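Local atomic coordinates of beta-galactosidase (Bacillus circulans subsp. alkalophilus, PDB entry 3TTY), a protein that hydrolyses terminal beta-galactosidic bonds with a TIM-barrel domain that binds galactose, probably working as a trimer. Residues V399-L411 with Y423-Y435. Sequence-based numbering, arbitrary orientation.
Sequences VAVMYDWENRWAL and YVNEVHKYYDALY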
loop_
_atom_site.group_PDB
_atom_site.type_symbol
_atom_site.label_atom_id
_atom_site.label_comp_id
_atom_site.label_asym_id
_atom_site.label_seq_id
_atom_site.Cartn_x
_atom_site.Cartn_y
_atom_site.Cartn_z
ATOM N N VAL A 399 -28.077 8.072 30.980
ATOM C CA VAL A 399 -27.524 6.990 30.185
ATOM C C VAL A 399 -26.025 7.233 29.973
ATOM O O VAL A 399 -25.616 8.345 29.631
ATOM C CB VAL A 399 -28.253 6.880 28.825
ATOM C CG1 VAL A 399 -27.638 5.786 27.958
ATOM C CG2 VAL A 399 -29.750 6.647 29.038
ATOM N N ALA A 400 -25.211 6.199 30.185
ATOM C CA ALA A 400 -23.762 6.300 29.995
ATOM C C ALA A 400 -23.260 5.258 29.006
ATOM O O ALA A 400 -23.801 4.153 28.931
ATOM C CB ALA A 400 -23.038 6.154 31.307
ATOM N N VAL A 401 -22.230 5.619 28.247
ATOM C CA VAL A 401 -21.546 4.675 27.376
ATOM C C VAL A 401 -20.030 4.720 27.588
ATOM O O VAL A 401 -19.391 5.783 27.544
ATOM C CB VAL A 401 -21.925 4.849 25.890
ATOM C CG1 VAL A 401 -22.226 6.287 25.590
ATOM C CG2 VAL A 401 -20.829 4.296 24.990
ATOM N N MET A 402 -19.484 3.538 27.840
ATOM C CA MET A 402 -18.116 3.372 28.281
ATOM C C MET A 402 -17.185 3.238 27.097
ATOM O O MET A 402 -17.533 2.642 26.078
ATOM C CB MET A 402 -17.994 2.110 29.140
ATOM C CG MET A 402 -18.556 2.230 30.536
ATOM S SD MET A 402 -18.511 0.646 31.389
ATOM C CE MET A 402 -18.855 1.164 33.065
ATOM N N TYR A 403 -15.994 3.795 27.261
ATOM C CA TYR A 403 -14.939 3.729 26.273
ATOM C C TYR A 403 -13.646 3.628 27.080
ATOM O O TYR A 403 -13.518 4.250 28.131
ATOM C CB TYR A 403 -14.938 5.002 25.399
ATOM C CG TYR A 403 -13.672 5.149 24.589
ATOM C CD1 TYR A 403 -13.445 4.355 23.467
ATOM C CD2 TYR A 403 -12.688 6.052 24.962
ATOM C CE1 TYR A 403 -12.282 4.465 22.737
ATOM C CE2 TYR A 403 -11.514 6.172 24.230
ATOM C CZ TYR A 403 -11.321 5.371 23.121
ATOM O OH TYR A 403 -10.164 5.476 22.394
ATOM N N ASP A 404 -12.687 2.853 26.601
ATOM C CA ASP A 404 -11.437 2.685 27.333
ATOM C C ASP A 404 -10.276 2.499 26.382
ATOM O O ASP A 404 -10.363 1.680 25.469
ATOM C CB ASP A 404 -11.517 1.465 28.254
ATOM C CG ASP A 404 -10.275 1.308 29.116
ATOM O OD1 ASP A 404 -9.428 0.463 28.791
ATOM O OD2 ASP A 404 -10.135 2.049 30.105
ATOM N N TRP A 405 -9.177 3.216 26.610
ATOM C CA TRP A 405 -8.039 3.153 25.685
ATOM C C TRP A 405 -7.275 1.832 25.741
ATOM O O TRP A 405 -6.742 1.379 24.713
ATOM C CB TRP A 405 -7.060 4.331 25.885
ATOM C CG TRP A 405 -7.347 5.519 25.027
ATOM C CD1 TRP A 405 -6.819 5.793 23.797
ATOM C CD2 TRP A 405 -8.231 6.609 25.336
ATOM N NE1 TRP A 405 -7.319 6.992 23.319
ATOM C CE2 TRP A 405 -8.183 7.512 24.247
ATOM C CE3 TRP A 405 -9.044 6.918 26.435
ATOM C CZ2 TRP A 405 -8.931 8.695 24.218
ATOM C CZ3 TRP A 405 -9.785 8.099 26.405
ATOM C CH2 TRP A 405 -9.726 8.970 25.305
ATOM N N GLU A 406 -7.204 1.224 26.926
ATOM C CA GLU A 406 -6.424 -0.009 27.104
ATOM C C GLU A 406 -7.182 -1.155 26.469
ATOM O O GLU A 406 -6.605 -2.011 25.795
ATOM C CB GLU A 406 -6.131 -0.289 28.580
ATOM C CG GLU A 406 -5.168 0.722 29.213
ATOM C CD GLU A 406 -4.779 0.391 30.652
ATOM O OE1 GLU A 406 -5.627 -0.130 31.403
ATOM O OE2 GLU A 406 -3.615 0.659 31.036
ATOM N N ASN A 407 -8.491 -1.157 26.666
ATOM C CA ASN A 407 -9.351 -2.084 25.945
ATOM C C ASN A 407 -9.165 -1.925 24.429
ATOM O O ASN A 407 -9.054 -2.912 23.699
ATOM C CB ASN A 407 -10.806 -1.829 26.322
ATOM C CG ASN A 407 -11.763 -2.767 25.625
ATOM O OD1 ASN A 407 -11.529 -3.971 25.568
ATOM N ND2 ASN A 407 -12.861 -2.217 25.089
ATOM N N ARG A 408 -9.127 -0.675 23.965
ATOM C CA ARG A 408 -8.918 -0.387 22.550
ATOM C C ARG A 408 -7.599 -0.965 22.024
ATOM O O ARG A 408 -7.577 -1.646 21.000
ATOM C CB ARG A 408 -8.958 1.122 22.297
ATOM C CG ARG A 408 -8.674 1.497 20.850
ATOM C CD ARG A 408 -9.025 2.954 20.547
ATOM N NE ARG A 408 -8.851 3.288 19.132
ATOM C CZ ARG A 408 -9.082 4.496 18.616
ATOM N NH1 ARG A 408 -9.497 5.486 19.397
ATOM N NH2 ARG A 408 -8.886 4.721 17.324
ATOM N N TRP A 409 -6.503 -0.677 22.719
ATOM C CA TRP A 409 -5.194 -1.197 22.334
ATOM C C TRP A 409 -5.175 -2.723 22.226
ATOM O O TRP A 409 -4.682 -3.282 21.235
ATOM C CB TRP A 409 -4.135 -0.758 23.338
ATOM C CG TRP A 409 -3.872 0.718 23.347
ATOM C CD1 TRP A 409 -4.117 1.605 22.336
ATOM C CD2 TRP A 409 -3.321 1.480 24.428
ATOM N NE1 TRP A 409 -3.744 2.869 22.725
ATOM C CE2 TRP A 409 -3.250 2.820 24.001
ATOM C CE3 TRP A 409 -2.879 1.156 25.715
ATOM C CZ2 TRP A 409 -2.742 3.836 24.810
ATOM C CZ3 TRP A 409 -2.390 2.156 26.517
ATOM C CH2 TRP A 409 -2.316 3.487 26.062
ATOM N N ALA A 410 -5.692 -3.398 23.246
ATOM C CA ALA A 410 -5.743 -4.862 23.213
ATOM C C ALA A 410 -6.581 -5.381 22.031
ATOM O O ALA A 410 -6.153 -6.289 21.304
ATOM C CB ALA A 410 -6.253 -5.419 24.530
ATOM N N LEU A 411 -7.757 -4.789 21.822
ATOM C CA LEU A 411 -8.586 -5.160 20.676
ATOM C C LEU A 411 -7.859 -4.937 19.364
ATOM O O LEU A 411 -7.880 -5.787 18.486
ATOM C CB LEU A 411 -9.891 -4.369 20.661
ATOM C CG LEU A 411 -11.026 -4.900 21.525
ATOM C CD1 LEU A 411 -12.223 -3.984 21.409
ATOM C CD2 LEU A 411 -11.381 -6.328 21.113
ATOM N N TYR A 423 -13.393 -1.231 17.079
ATOM C CA TYR A 423 -13.894 -0.893 18.417
ATOM C C TYR A 423 -14.685 0.403 18.433
ATOM O O TYR A 423 -15.842 0.432 18.873
ATOM C CB TYR A 423 -12.743 -0.813 19.416
ATOM C CG TYR A 423 -13.121 -0.419 20.835
ATOM C CD1 TYR A 423 -14.175 -1.029 21.497
ATOM C CD2 TYR A 423 -12.377 0.531 21.528
ATOM C CE1 TYR A 423 -14.499 -0.687 22.809
ATOM C CE2 TYR A 423 -12.679 0.875 22.830
ATOM C CZ TYR A 423 -13.743 0.263 23.465
ATOM O OH TYR A 423 -14.056 0.628 24.751
ATOM N N VAL A 424 -14.059 1.473 17.960
ATOM C CA VAL A 424 -14.706 2.777 17.974
ATOM C C VAL A 424 -16.002 2.772 17.159
ATOM O O VAL A 424 -17.010 3.356 17.589
ATOM C CB VAL A 424 -13.749 3.917 17.524
ATOM C CG1 VAL A 424 -14.501 5.211 17.366
ATOM C CG2 VAL A 424 -12.608 4.080 18.531
ATOM N N ASN A 425 -15.997 2.102 16.008
ATOM C CA ASN A 425 -17.215 2.014 15.198
ATOM C C ASN A 425 -18.376 1.409 16.000
ATOM O O ASN A 425 -19.500 1.920 15.968
ATOM C CB ASN A 425 -16.995 1.211 13.904
ATOM C CG ASN A 425 -16.303 2.026 12.807
ATOM O OD1 ASN A 425 -15.913 1.482 11.769
ATOM N ND2 ASN A 425 -16.139 3.328 13.036
ATOM N N GLU A 426 -18.100 0.316 16.711
ATOM C CA GLU A 426 -19.111 -0.326 17.551
ATOM C C GLU A 426 -19.575 0.598 18.664
ATOM O O GLU A 426 -20.769 0.724 18.892
ATOM C CB GLU A 426 -18.602 -1.647 18.129
ATOM C CG GLU A 426 -18.207 -2.652 17.075
ATOM C CD GLU A 426 -19.369 -3.035 16.163
ATOM O OE1 GLU A 426 -20.428 -3.483 16.667
ATOM O OE2 GLU A 426 -19.221 -2.882 14.932
ATOM N N VAL A 427 -18.644 1.254 19.351
ATOM C CA VAL A 427 -19.047 2.172 20.412
ATOM C C VAL A 427 -19.973 3.248 19.832
ATOM O O VAL A 427 -21.001 3.581 20.423
ATOM C CB VAL A 427 -17.838 2.824 21.141
ATOM C CG1 VAL A 427 -18.311 3.944 22.061
ATOM C CG2 VAL A 427 -17.064 1.790 21.957
ATOM N N HIS A 428 -19.616 3.765 18.658
ATOM C CA HIS A 428 -20.419 4.778 17.983
ATOM C C HIS A 428 -21.809 4.288 17.540
ATOM O O HIS A 428 -22.767 5.056 17.557
ATOM C CB HIS A 428 -19.653 5.378 16.791
ATOM C CG HIS A 428 -20.433 6.402 16.024
ATOM N ND1 HIS A 428 -20.807 6.226 14.708
ATOM C CD2 HIS A 428 -20.924 7.613 16.395
ATOM C CE1 HIS A 428 -21.492 7.279 14.302
ATOM N NE2 HIS A 428 -21.575 8.134 15.308
ATOM N N LYS A 429 -21.930 3.025 17.145
ATOM C CA LYS A 429 -23.244 2.514 16.733
ATOM C C LYS A 429 -24.242 2.678 17.869
ATOM O O LYS A 429 -25.417 2.972 17.636
ATOM C CB LYS A 429 -23.181 1.049 16.303
ATOM C CG LYS A 429 -22.481 0.819 14.979
ATOM C CD LYS A 429 -22.316 -0.666 14.704
ATOM C CE LYS A 429 -21.711 -0.886 13.330
ATOM N NZ LYS A 429 -21.255 -2.273 13.152
ATOM N N TYR A 430 -23.771 2.492 19.099
ATOM C CA TYR A 430 -24.645 2.610 20.262
ATOM C C TYR A 430 -24.884 4.074 20.602
ATOM O O TYR A 430 -26.001 4.467 20.944
ATOM C CB TYR A 430 -24.083 1.837 21.468
ATOM C CG TYR A 430 -24.379 0.351 21.387
ATOM C CD1 TYR A 430 -25.527 -0.187 21.970
ATOM C CD2 TYR A 430 -23.542 -0.503 20.691
ATOM C CE1 TYR A 430 -25.815 -1.543 21.863
ATOM C CE2 TYR A 430 -23.819 -1.848 20.587
ATOM C CZ TYR A 430 -24.950 -2.367 21.178
ATOM O OH TYR A 430 -25.214 -3.718 21.064
ATOM N N TYR A 431 -23.835 4.884 20.500
ATOM C CA TYR A 431 -23.964 6.310 20.768
ATOM C C TYR A 431 -24.907 6.998 19.763
ATOM O O TYR A 431 -25.745 7.794 20.149
ATOM C CB TYR A 431 -22.599 6.991 20.776
ATOM C CG TYR A 431 -22.659 8.438 21.217
ATOM C CD1 TYR A 431 -22.563 8.778 22.563
ATOM C CD2 TYR A 431 -22.822 9.467 20.288
ATOM C CE1 TYR A 431 -22.613 10.101 22.973
ATOM C CE2 TYR A 431 -22.871 10.792 20.691
ATOM C CZ TYR A 431 -22.772 11.102 22.029
ATOM O OH TYR A 431 -22.832 12.408 22.434
ATOM N N ASP A 432 -24.746 6.668 18.484
ATOM C CA ASP A 432 -25.591 7.170 17.404
ATOM C C ASP A 432 -27.058 6.925 17.733
ATOM O O ASP A 432 -27.874 7.844 17.704
ATOM C CB ASP A 432 -25.228 6.441 16.112
ATOM C CG ASP A 432 -25.666 7.183 14.861
ATOM O OD1 ASP A 432 -25.580 8.430 14.830
ATOM O OD2 ASP A 432 -26.080 6.507 13.888
ATOM N N ALA A 433 -27.381 5.680 18.064
ATOM C CA ALA A 433 -28.747 5.287 18.374
ATOM C C ALA A 433 -29.354 6.170 19.459
ATOM O O ALA A 433 -30.540 6.492 19.409
ATOM C CB ALA A 433 -28.800 3.807 18.790
ATOM N N LEU A 434 -28.546 6.555 20.440
ATOM C CA LEU A 434 -29.023 7.455 21.484
ATOM C C LEU A 434 -29.165 8.864 20.907
ATOM O O LEU A 434 -30.193 9.518 21.085
ATOM C CB LEU A 434 -28.076 7.444 22.682
ATOM C CG LEU A 434 -28.090 6.157 23.532
ATOM C CD1 LEU A 434 -26.743 5.903 24.185
ATOM C CD2 LEU A 434 -29.173 6.224 24.595
ATOM N N TYR A 435 -28.124 9.305 20.204
ATOM C CA TYR A 435 -28.087 10.610 19.558
ATOM C C TYR A 435 -29.371 10.854 18.770
ATOM O O TYR A 435 -29.994 11.898 18.909
ATOM C CB TYR A 435 -26.850 10.679 18.655
ATOM C CG TYR A 435 -26.708 11.868 17.732
ATOM C CD1 TYR A 435 -25.945 12.971 18.098
ATOM C CD2 TYR A 435 -27.268 11.855 16.459
ATOM C CE1 TYR A 435 -25.780 14.057 17.241
ATOM C CE2 TYR A 435 -27.119 12.936 15.590
ATOM C CZ TYR A 435 -26.368 14.033 15.992
ATOM O OH TYR A 435 -26.200 15.102 15.144
HETATM O O HOH W 1 -16.521 0.053 25.480
#
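V399, V401 and Y403 meet L434, Y431, V427 and Y423 where helix 423-435 packs on parallel strand 399-402 in a beta-alpha-beta crossover leading to neighbouring strand 441-444. The segment axes run antiparallel (170°) and approach to 9.5 Å, in the trimerisation domain.

The apolar contacts follow the strand's alternation. V399 CG1 meets L434 CD2 tip to tip at 3.7 Å, and V401 splits its branches, CG2 against V427 CG1 and CG1 in the plane of the Y431 ring, at its edge. Y431 and L434 also touch strand 441-444.

Y423, with CG anti to the backbone N, sends its ring into the turn between strand and helix 405-413. It lies rim to rim with Y403, planes 18° apart, while L411 CD1 reaches Y423 CD1 at 3.5 Å and R408 CB touches Y423 CD2.

Polar contacts converge on the buried phenol: D404 N donates to Y423 OH (3.2 Å, 141°), and a water accepting from that OH donates to M402 O. An alanine in place of Y423 would probably leave D404 N and this water without their shared partner and open a gap between L411 and Y403.

R408, whose NE pairs with E412, runs extended from CG to NE, which carries NH1 to Y403 OH (3.1 Å), a bond in the guanidinium plane, while V424 CG2 sits 3.5 Å above the guanidinium centre.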